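Cytochrome cL (Hyphomicrobium denitrificans, PDB 2D0W) probably accepts electrons from methanol dehydrogenase during periplasmic methanol oxidation, carrying them on a covalently bound c-type heme. Local coordinates at residues A1-F5 with F33-G37. Residues are numbered along the deposited sequence; the frame is centred on the assembly and turned at random.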
loop_
_atom_site.group_PDB
_atom_site.type_symbol
_atom_site.label_atom_id
_atom_site.label_comp_id
_atom_site.label_asym_id
_atom_site.label_seq_id
_atom_site.Cartn_x
_atom_site.Cartn_y
_atom_site.Cartn_z
ATOM N N ALA A 1 -0.769 17.750 13.051
ATOM C CA ALA A 1 -2.032 17.067 13.456
ATOM C C ALA A 1 -2.554 16.006 12.498
ATOM O O ALA A 1 -2.153 15.890 11.325
ATOM C CB ALA A 1 -3.124 18.070 13.741
ATOM N N GLN A 2 -3.470 15.236 13.055
ATOM C CA GLN A 2 -4.186 14.206 12.374
ATOM C C GLN A 2 -4.565 14.536 10.942
ATOM O O GLN A 2 -5.095 15.601 10.646
ATOM C CB GLN A 2 -5.462 13.885 13.174
ATOM C CG GLN A 2 -6.077 15.073 13.926
ATOM C CD GLN A 2 -7.511 14.793 14.436
ATOM O OE1 GLN A 2 -7.766 14.757 15.663
ATOM N NE2 GLN A 2 -8.453 14.593 13.492
ATOM N N GLU A 3 -4.306 13.583 10.058
ATOM C CA GLU A 3 -5.000 13.542 8.784
ATOM C C GLU A 3 -6.497 13.381 8.995
ATOM O O GLU A 3 -6.952 12.788 9.968
ATOM C CB GLU A 3 -4.500 12.360 7.956
ATOM C CG GLU A 3 -3.018 12.386 7.622
ATOM C CD GLU A 3 -2.640 13.499 6.669
ATOM O OE1 GLU A 3 -1.525 14.001 6.806
ATOM O OE2 GLU A 3 -3.421 13.887 5.771
ATOM N N VAL A 4 -7.257 13.909 8.051
ATOM C CA VAL A 4 -8.665 13.601 7.940
ATOM C C VAL A 4 -8.825 12.707 6.701
ATOM O O VAL A 4 -8.395 13.078 5.622
ATOM C CB VAL A 4 -9.497 14.887 7.803
ATOM C CG1 VAL A 4 -10.952 14.536 7.542
ATOM C CG2 VAL A 4 -9.319 15.789 9.075
ATOM N N PHE A 5 -9.403 11.526 6.868
ATOM C CA PHE A 5 -9.526 10.597 5.726
ATOM C C PHE A 5 -10.909 10.643 5.119
ATOM O O PHE A 5 -11.895 10.710 5.851
ATOM C CB PHE A 5 -9.161 9.183 6.141
ATOM C CG PHE A 5 -7.765 9.070 6.694
ATOM C CD1 PHE A 5 -6.684 9.075 5.846
ATOM C CD2 PHE A 5 -7.541 9.012 8.085
ATOM C CE1 PHE A 5 -5.367 8.990 6.347
ATOM C CE2 PHE A 5 -6.261 8.912 8.599
ATOM C CZ PHE A 5 -5.163 8.918 7.739
ATOM N N PHE A 33 1.906 7.595 10.360
ATOM C CA PHE A 33 0.942 7.669 9.235
ATOM C C PHE A 33 -0.322 8.447 9.609
ATOM O O PHE A 33 -0.779 9.269 8.816
ATOM C CB PHE A 33 0.606 6.286 8.602
ATOM C CG PHE A 33 -0.372 6.386 7.459
ATOM C CD1 PHE A 33 0.066 6.697 6.177
ATOM C CD2 PHE A 33 -1.754 6.271 7.701
ATOM C CE1 PHE A 33 -0.852 6.881 5.138
ATOM C CE2 PHE A 33 -2.689 6.452 6.681
ATOM C CZ PHE A 33 -2.260 6.738 5.426
ATOM N N MET A 34 -0.871 8.233 10.812
ATOM C CA MET A 34 -2.124 8.939 11.186
ATOM C C MET A 34 -1.953 10.457 11.324
ATOM O O MET A 34 -2.913 11.219 11.139
ATOM C CB MET A 34 -2.752 8.355 12.446
ATOM C CG MET A 34 -3.154 6.905 12.286
ATOM S SD MET A 34 -4.465 6.733 11.050
ATOM C CE MET A 34 -3.917 5.314 10.130
ATOM N N GLN A 35 -0.724 10.866 11.624
ATOM C CA GLN A 35 -0.321 12.265 11.726
ATOM C C GLN A 35 0.074 12.915 10.393
ATOM O O GLN A 35 -0.314 14.044 10.108
ATOM C CB GLN A 35 0.884 12.365 12.665
ATOM C CG GLN A 35 1.628 13.721 12.591
ATOM C CD GLN A 35 2.770 13.803 13.591
ATOM O OE1 GLN A 35 2.697 14.549 14.567
ATOM N NE2 GLN A 35 3.804 13.007 13.373
ATOM N N THR A 36 0.852 12.177 9.612
ATOM C CA THR A 36 1.579 12.658 8.426
ATOM C C THR A 36 0.950 12.284 7.079
ATOM O O THR A 36 1.107 13.012 6.098
ATOM C CB THR A 36 3.032 12.089 8.488
ATOM O OG1 THR A 36 3.749 12.798 9.498
ATOM C CG2 THR A 36 3.805 12.266 7.203
ATOM N N GLY A 37 0.264 11.140 7.019
ATOM C CA GLY A 37 -0.180 10.582 5.716
ATOM C C GLY A 37 0.931 9.878 4.923
ATOM O O GLY A 37 0.725 9.440 3.796
HETATM O O HOH W 1 -5.254 10.797 11.544
#
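Phe5 and Met34 make a Met-aromatic contact where the extended N-terminal arm of this c-type cytochrome meets the C-terminal end of helix 28-36. Met34 SD lies 3.7 Å from Phe5 CE2, and its direction from the ring centroid lies 66° off the ring normal, an oblique approach. The bends at chi2 and chi3 of Met34 swing its methyl CE away from Phe5 to the edge of the Phe33 ring, in that ring's plane. Phe5 and Phe33 themselves lie nearly parallel, with planes at 11°, but the centroids are 5.8 Å apart, which shows that the rings are slid past each other with little overlap. Their contact is therefore made by a few ring carbons, with Phe5 CZ 3.6 Å from Phe33 CE2. Phe92 of helix 88-97 meets both rings, and Leu116 of helix 112-124 touches Phe33, so the arm and helix 28-36 share an aromatic cluster with the cytochrome core.

Beside this apolar layer, Glu3 N donates to Met34 O at 2.9 Å with an N-H...O angle of 156°. A water is modelled between Glu3 O and Met34 O, but its link to Met34 O is doubtful because it is too short. The Glu3 side chain folds back at chi2 and runs alongside the helix terminus, where Gly37, with positive phi, leaves the helical conformation. Glu3 OE2 is salt-bridged to Lys89 NZ, while Glu3 CG lies 3.6 Å from Gly37 N, whose hydrogen bond goes to Phe33 O at 2.8 Å.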